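Local coordinates for protein GDP-mannose-dependent alpha-(1-6)-phosphatidylinositol monomannoside mannosyltransferase (Corynebacterium glutamicum, PDB 3OKP) that is a glycosyltransferase of the two-domain GT-B fold, modelled with guanosine-5'-diphosphate-alpha-D-mannose bound, at residues D196-I201 and D229-I234; A187-L192 and L270-I275; P221-A226 and L337-L342. All coordinates share one frame; numbering follows the deposited sequence.

How the contacts relate
All three contacts belong to the second of the two sheet-bearing halves of the chain, and they join neighbouring elements of it. Contact 1 is buried and pairs two adjacent parallel strands, mostly through backbone hydrogen bonds. Contact 2, also buried, is polar: an arginine from helix 182-191 reaches the link that leads into strand 275-278, and its guanidinium also bonds Thr-198 O of contact 1. Contact 3 is partly buried and mostly aliphatic, without hydrogen bonds across its interface, with two helices side by side over the sheet. There Leu-338 and Leu-342 pack on Ile-201 and Pro-199 of contact 1, and Val-223 on Ala-230, while Ile-275 of contact 2 meets helix 331-342.

Contact 1: residues D196-I201 and D229-I234; sequences DTTPVI and DAQLLI
Thr-197 and Asp-229 meet through a water molecule hydrogen-bonded to both Thr-197 O and Asp-229 OD2, 2.9 Å from the latter. At Thr-198 the methyl CG2, anti to the backbone N, rests 3.6 Å from Asp-229 O and beside Gln-231 CG, while OG1 bonds the backbone N of Thr-195 and a second water. Pro-199 puts its ring at about a right angle to the Asp-229 side chain, with CD 3.4 Å from OD2, and lays CB against Ala-230 CB. Its carbonyl begins the strand pairing, since Pro-199 O accepts Gln-231 N at 2.8 Å. Val-200 sends CG1 obliquely to Leu-233 CD1, 3.6 Å away. Ile-201 uses both backbone polar atoms: N gives to Gln-231 O at 2.8 Å, and O accepts Leu-233 N at 2.8 Å (N-H...O 176°). On the other face from Val-200, its CG2 touches Leu-232 CD1. Strands 200-204 and 231-235 are thus parallel neighbours of a beta-alpha-beta unit, linked by helix 213-226. The chemistry changes along the pair: water and a carboxylate serve its solvent-exposed start, whereas farther in, nearly straight backbone bonds satisfy the buried peptides, flanked mostly by aliphatic side chains.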
# COMPACT_ATOMS: atom_id res chain seq x y z
N ASP A 196 11.98 -13.04 -26.10
CA ASP A 196 12.87 -12.00 -25.58
C ASP A 196 12.61 -10.64 -26.22
O ASP A 196 12.95 -9.60 -25.64
CB ASP A 196 14.34 -12.40 -25.79
CG ASP A 196 14.79 -13.52 -24.86
OD1 ASP A 196 14.03 -13.91 -23.95
OD2 ASP A 196 15.93 -14.01 -25.04
N THR A 197 12.00 -10.64 -27.40
CA THR A 197 11.79 -9.41 -28.17
C THR A 197 10.42 -8.77 -27.99
O THR A 197 10.22 -7.61 -28.38
CB THR A 197 12.06 -9.62 -29.68
OG1 THR A 197 11.21 -10.66 -30.19
CG2 THR A 197 13.52 -10.00 -29.93
N THR A 198 9.48 -9.50 -27.39
CA THR A 198 8.11 -9.01 -27.18
C THR A 198 8.08 -7.76 -26.29
O THR A 198 8.61 -7.80 -25.17
CB THR A 198 7.20 -10.10 -26.56
OG1 THR A 198 7.37 -11.34 -27.26
CG2 THR A 198 5.73 -9.69 -26.61
N PRO A 199 7.48 -6.66 -26.78
CA PRO A 199 7.26 -5.49 -25.94
C PRO A 199 6.14 -5.79 -24.94
O PRO A 199 5.03 -6.14 -25.35
CB PRO A 199 6.83 -4.40 -26.93
CG PRO A 199 7.09 -4.96 -28.30
CD PRO A 199 6.97 -6.44 -28.15
N VAL A 200 6.45 -5.68 -23.65
CA VAL A 200 5.51 -6.08 -22.61
C VAL A 200 5.23 -4.93 -21.64
O VAL A 200 6.15 -4.42 -20.99
CB VAL A 200 6.01 -7.33 -21.83
CG1 VAL A 200 5.06 -7.67 -20.68
CG2 VAL A 200 6.16 -8.53 -22.77
N ILE A 201 3.96 -4.55 -21.56
CA ILE A 201 3.49 -3.56 -20.60
C ILE A 201 2.63 -4.28 -19.57
O ILE A 201 1.65 -4.95 -19.92
CB ILE A 201 2.64 -2.45 -21.27
CG1 ILE A 201 3.39 -1.82 -22.46
CG2 ILE A 201 2.23 -1.38 -20.24
CD1 ILE A 201 2.48 -1.17 -23.50
N ASP A 229 3.61 -6.11 -32.13
CA ASP A 229 3.65 -7.26 -31.22
C ASP A 229 3.59 -6.87 -29.73
O ASP A 229 3.76 -7.72 -28.85
CB ASP A 229 4.86 -8.16 -31.51
CG ASP A 229 6.20 -7.42 -31.38
OD1 ASP A 229 6.24 -6.18 -31.53
OD2 ASP A 229 7.22 -8.10 -31.12
N ALA A 230 3.32 -5.59 -29.45
CA ALA A 230 3.24 -5.09 -28.08
C ALA A 230 2.07 -5.72 -27.32
O ALA A 230 0.96 -5.81 -27.83
CB ALA A 230 3.11 -3.57 -28.06
N GLN A 231 2.34 -6.14 -26.09
CA GLN A 231 1.34 -6.81 -25.26
C GLN A 231 1.08 -6.04 -23.98
O GLN A 231 2.01 -5.72 -23.23
CB GLN A 231 1.77 -8.25 -24.93
CG GLN A 231 1.92 -9.17 -26.14
CD GLN A 231 0.59 -9.49 -26.81
OE1 GLN A 231 -0.44 -9.60 -26.14
NE2 GLN A 231 0.62 -9.65 -28.12
N LEU A 232 -0.19 -5.74 -23.75
CA LEU A 232 -0.64 -5.19 -22.48
C LEU A 232 -1.19 -6.32 -21.62
O LEU A 232 -2.18 -6.97 -21.97
CB LEU A 232 -1.71 -4.11 -22.70
CG LEU A 232 -2.39 -3.50 -21.46
CD1 LEU A 232 -1.40 -2.83 -20.52
CD2 LEU A 232 -3.47 -2.52 -21.88
N LEU A 233 -0.53 -6.56 -20.49
CA LEU A 233 -0.95 -7.59 -19.57
C LEU A 233 -1.74 -6.98 -18.42
O LEU A 233 -1.21 -6.20 -17.63
CB LEU A 233 0.25 -8.38 -19.03
CG LEU A 233 1.22 -9.00 -20.04
CD1 LEU A 233 2.36 -9.67 -19.30
CD2 LEU A 233 0.52 -9.99 -20.96
N ILE A 234 -3.02 -7.33 -18.36
CA ILE A 234 -3.89 -6.87 -17.29
C ILE A 234 -3.98 -7.96 -16.23
O ILE A 234 -4.63 -9.00 -16.43
CB ILE A 234 -5.26 -6.40 -17.84
CG1 ILE A 234 -5.07 -5.17 -18.73
CG2 ILE A 234 -6.22 -6.10 -16.69
CD1 ILE A 234 -6.24 -4.85 -19.63
O HOH W 1 9.32 -6.12 -30.83
O HOH W 2 6.64 -11.17 -29.94

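Contact 2: residues A187-L192 and L270-I275; sequences ATRKKL and LAAADI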
# COMPACT_ATOMS: atom_id res chain seq x y z
N ALA A 187 12.47 -17.22 -19.44
CA ALA A 187 11.55 -18.34 -19.21
C ALA A 187 10.12 -17.89 -18.94
O ALA A 187 9.17 -18.51 -19.43
CB ALA A 187 12.06 -19.24 -18.08
N THR A 188 9.96 -16.81 -18.16
CA THR A 188 8.64 -16.25 -17.86
C THR A 188 7.91 -15.83 -19.14
O THR A 188 6.74 -16.15 -19.33
CB THR A 188 8.74 -15.06 -16.87
OG1 THR A 188 9.31 -15.51 -15.63
CG2 THR A 188 7.37 -14.45 -16.58
N ARG A 189 8.63 -15.14 -20.02
CA ARG A 189 8.08 -14.69 -21.30
C ARG A 189 7.62 -15.86 -22.17
O ARG A 189 6.54 -15.82 -22.76
CB ARG A 189 9.08 -13.81 -22.04
CG ARG A 189 9.09 -12.38 -21.54
CD ARG A 189 10.41 -11.67 -21.80
NE ARG A 189 10.30 -10.24 -21.49
CZ ARG A 189 9.98 -9.30 -22.37
NH1 ARG A 189 9.76 -9.62 -23.65
NH2 ARG A 189 9.89 -8.04 -21.99
N LYS A 190 8.44 -16.92 -22.22
CA LYS A 190 8.10 -18.13 -22.96
C LYS A 190 6.88 -18.84 -22.38
O LYS A 190 6.06 -19.39 -23.12
CB LYS A 190 9.30 -19.08 -23.04
CG LYS A 190 10.39 -18.62 -24.00
CD LYS A 190 11.47 -19.68 -24.17
CE LYS A 190 12.61 -19.17 -25.04
NZ LYS A 190 13.39 -18.09 -24.37
N LYS A 191 6.76 -18.83 -21.05
CA LYS A 191 5.58 -19.36 -20.35
C LYS A 191 4.31 -18.63 -20.79
O LYS A 191 3.25 -19.25 -20.94
CB LYS A 191 5.77 -19.25 -18.83
CG LYS A 191 4.63 -19.86 -18.01
CD LYS A 191 4.89 -19.73 -16.50
CE LYS A 191 3.84 -20.48 -15.69
NZ LYS A 191 2.51 -19.81 -15.71
N LEU A 192 4.43 -17.32 -21.01
CA LEU A 192 3.31 -16.48 -21.45
C LEU A 192 3.06 -16.57 -22.96
O LEU A 192 2.10 -15.98 -23.47
CB LEU A 192 3.56 -15.02 -21.05
CG LEU A 192 3.56 -14.67 -19.55
CD1 LEU A 192 4.41 -13.44 -19.28
CD2 LEU A 192 2.15 -14.48 -19.02
N LEU A 270 5.68 -9.47 -13.54
CA LEU A 270 6.06 -8.07 -13.32
C LEU A 270 7.53 -7.84 -13.69
O LEU A 270 7.84 -6.94 -14.48
CB LEU A 270 5.78 -7.66 -11.87
CG LEU A 270 6.21 -6.27 -11.36
CD1 LEU A 270 5.67 -5.14 -12.23
CD2 LEU A 270 5.77 -6.08 -9.91
N ALA A 271 8.42 -8.66 -13.15
CA ALA A 271 9.86 -8.52 -13.35
C ALA A 271 10.30 -8.73 -14.81
O ALA A 271 11.35 -8.24 -15.22
CB ALA A 271 10.62 -9.46 -12.42
N ALA A 272 9.49 -9.45 -15.58
CA ALA A 272 9.79 -9.75 -16.98
C ALA A 272 9.29 -8.67 -17.95
O ALA A 272 9.65 -8.68 -19.13
CB ALA A 272 9.24 -11.12 -17.36
N ALA A 273 8.47 -7.75 -17.45
CA ALA A 273 7.90 -6.67 -18.27
C ALA A 273 8.92 -5.59 -18.63
O ALA A 273 9.90 -5.38 -17.90
CB ALA A 273 6.70 -6.05 -17.57
N ASP A 274 8.68 -4.92 -19.74
CA ASP A 274 9.50 -3.78 -20.15
C ASP A 274 9.07 -2.50 -19.43
O ASP A 274 9.91 -1.67 -19.07
CB ASP A 274 9.42 -3.60 -21.67
CG ASP A 274 10.03 -4.77 -22.43
OD1 ASP A 274 11.26 -4.98 -22.32
OD2 ASP A 274 9.28 -5.47 -23.15
N ILE A 275 7.76 -2.35 -19.24
CA ILE A 275 7.20 -1.17 -18.57
C ILE A 275 6.08 -1.62 -17.63
O ILE A 275 5.29 -2.50 -17.97
CB ILE A 275 6.61 -0.15 -19.59
CG1 ILE A 275 7.66 0.27 -20.63
CG2 ILE A 275 6.04 1.09 -18.87
CD1 ILE A 275 7.07 1.01 -21.83
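Thr-188 and Arg-189 of helix 182-191 face the turn from helix 263-272 into strand 275-278, the backbones coming nearest at Thr-188 and Ala-272, whose CA atoms are 6.7 Å apart. The contact belongs to a Rossmann-like alpha/beta domain, one of the two that make up a GT-B glycosyltransferase, sits by the two central strands of its sheet, and ties the helix that precedes the first strand of this domain to the alpha-beta connection before the fourth. Its apolar part is small: Thr-188 CG2 packs on Ala-272 CB at 3.9 Å, while Thr-188 OG1 bonds Asp-184 O within its own helix. Arg-189 carries the rest. With CG anti to the carbonyl carbon and the chain extended from CG to NE, it reaches the turn and grips one carbonyl oxygen side-on with two nitrogens. Arg-189 NE lies 2.9 Å from Ala-272 O, and NH2 is equally close to that oxygen, which is tilted 18° out of the guanidinium plane. The remaining nitrogen, NH1, bonds Thr-195 O and Thr-198 O, so that the buried cation has partners on all three nitrogens. The carbonyls gathered around it, together with Asp-274, would be expected to stabilise its charge. Arg-189 NH2 also forms a salt bridge with Asp-274 OD2 at 2.9 Å, and the two flat groups are turned 66° against each other. OD2 lies in the guanidinium plane, yet NH2 meets it from above the carboxylate, 55° out of that plane; the same OD2 also accepts Val-200 N.

Contact 3: residues P221-A226 and L337-L342; sequences PQVIAA and LLIELL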
# COMPACT_ATOMS: atom_id res chain seq x y z
N PRO A 221 -4.24 1.23 -29.40
CA PRO A 221 -4.20 1.30 -30.88
C PRO A 221 -2.96 2.00 -31.45
O PRO A 221 -2.35 1.50 -32.39
CB PRO A 221 -5.48 2.05 -31.23
CG PRO A 221 -6.42 1.69 -30.13
CD PRO A 221 -5.56 1.66 -28.89
N GLN A 222 -2.58 3.14 -30.87
CA GLN A 222 -1.37 3.85 -31.33
C GLN A 222 -0.10 3.07 -31.00
O GLN A 222 0.82 3.02 -31.83
CB GLN A 222 -1.30 5.27 -30.76
CG GLN A 222 -2.17 6.27 -31.51
CD GLN A 222 -2.11 7.65 -30.89
OE1 GLN A 222 -3.03 8.07 -30.18
NE2 GLN A 222 -1.02 8.37 -31.15
N VAL A 223 -0.05 2.47 -29.81
CA VAL A 223 1.09 1.64 -29.40
C VAL A 223 1.27 0.47 -30.38
O VAL A 223 2.37 0.24 -30.88
CB VAL A 223 0.94 1.12 -27.95
CG1 VAL A 223 2.11 0.21 -27.57
CG2 VAL A 223 0.84 2.29 -26.96
N ILE A 224 0.17 -0.23 -30.65
CA ILE A 224 0.17 -1.39 -31.56
C ILE A 224 0.60 -1.00 -32.97
O ILE A 224 1.34 -1.74 -33.62
CB ILE A 224 -1.22 -2.08 -31.59
CG1 ILE A 224 -1.56 -2.65 -30.21
CG2 ILE A 224 -1.26 -3.20 -32.65
CD1 ILE A 224 -3.03 -2.87 -29.98
N ALA A 225 0.15 0.16 -33.45
CA ALA A 225 0.52 0.63 -34.79
C ALA A 225 2.04 0.78 -34.91
O ALA A 225 2.63 0.37 -35.92
CB ALA A 225 -0.19 1.94 -35.12
N ALA A 226 2.67 1.33 -33.87
CA ALA A 226 4.12 1.53 -33.85
C ALA A 226 4.88 0.22 -33.59
O ALA A 226 5.91 -0.03 -34.21
CB ALA A 226 4.49 2.58 -32.81
N LEU A 337 4.31 8.26 -24.59
CA LEU A 337 5.19 7.81 -23.52
C LEU A 337 5.52 6.32 -23.61
O LEU A 337 6.67 5.92 -23.43
CB LEU A 337 4.58 8.13 -22.15
CG LEU A 337 5.12 9.26 -21.26
CD1 LEU A 337 5.95 10.30 -22.01
CD2 LEU A 337 4.00 9.94 -20.48
N LEU A 338 4.50 5.50 -23.88
CA LEU A 338 4.69 4.05 -24.01
C LEU A 338 5.60 3.68 -25.19
O LEU A 338 6.54 2.91 -25.02
CB LEU A 338 3.34 3.32 -24.08
CG LEU A 338 2.58 3.21 -22.75
CD1 LEU A 338 1.10 2.89 -22.98
CD2 LEU A 338 3.23 2.19 -21.82
N ILE A 339 5.32 4.25 -26.37
CA ILE A 339 6.13 4.00 -27.57
C ILE A 339 7.57 4.49 -27.38
O ILE A 339 8.52 3.77 -27.70
CB ILE A 339 5.51 4.65 -28.83
CG1 ILE A 339 4.13 4.04 -29.13
CG2 ILE A 339 6.44 4.50 -30.04
CD1 ILE A 339 3.25 4.93 -30.03
N GLU A 340 7.72 5.71 -26.85
CA GLU A 340 9.03 6.31 -26.59
C GLU A 340 9.90 5.42 -25.70
O GLU A 340 11.08 5.18 -26.00
CB GLU A 340 8.86 7.71 -25.97
CG GLU A 340 10.14 8.55 -25.92
CD GLU A 340 9.93 9.93 -25.31
OE1 GLU A 340 8.97 10.12 -24.54
OE2 GLU A 340 10.74 10.83 -25.61
N LEU A 341 9.32 4.91 -24.61
CA LEU A 341 10.04 4.02 -23.69
C LEU A 341 10.34 2.65 -24.29
O LEU A 341 11.45 2.14 -24.13
CB LEU A 341 9.28 3.88 -22.37
CG LEU A 341 9.41 5.00 -21.34
CD1 LEU A 341 8.64 4.63 -20.07
CD2 LEU A 341 10.87 5.31 -21.01
N LEU A 342 9.35 2.06 -24.96
CA LEU A 342 9.55 0.77 -25.65
C LEU A 342 10.64 0.84 -26.73
O LEU A 342 11.33 -0.15 -26.98
CB LEU A 342 8.24 0.27 -26.26
CG LEU A 342 7.13 -0.24 -25.33
CD1 LEU A 342 5.84 -0.47 -26.11
CD2 LEU A 342 7.55 -1.51 -24.58
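Val-223 and Ile-339 are central to an apolar helix-helix contact, in which helices 213-226 and 331-342 lie side by side over one face of the six-stranded parallel sheet. The two segments run in the same general direction, their axes approaching to 9.5 Å with a crossing angle of -30°. No hydrogen bond passes between them, and the interface is built from aliphatic branches. Val-223 divides its two methyls between successive turns of the partner helix. CG2 touches Leu-338, 4.0 Å from its CB, the two side chains meeting at a slant; CG1, anti to the backbone N, goes to Leu-342 CD1 at 4.1 Å, where the side chains lie at about a right angle. Ile-339 works in the other direction. With its CG1 anti to the carbonyl carbon, that atom lies over the backbone of the opposing helix, 3.9 Å from Val-223 CA. Its terminal CD1 touches two neighbouring groups of the opposing helix at once, 3.6 Å from Gln-222 O and 3.8 Å from Ala-226 CB. The small Ala-226 side chain also receives CG2 of the same isoleucine. Gln-222 O is not left without a donor beside this methyl, because Ala-226 N bonds it within the helix. Burial is graded across the interface: Val-223, Leu-338 and Leu-342 are buried and lie toward the strands, where the two leucines also touch Ile-275, whereas Ala-226 is exposed and Ile-339 partly so. Two near-parallel helices packed next to each other on the same side of a parallel sheet are typical of Rossmann-like alpha/beta domains, such as the pair that forms the GT-B fold.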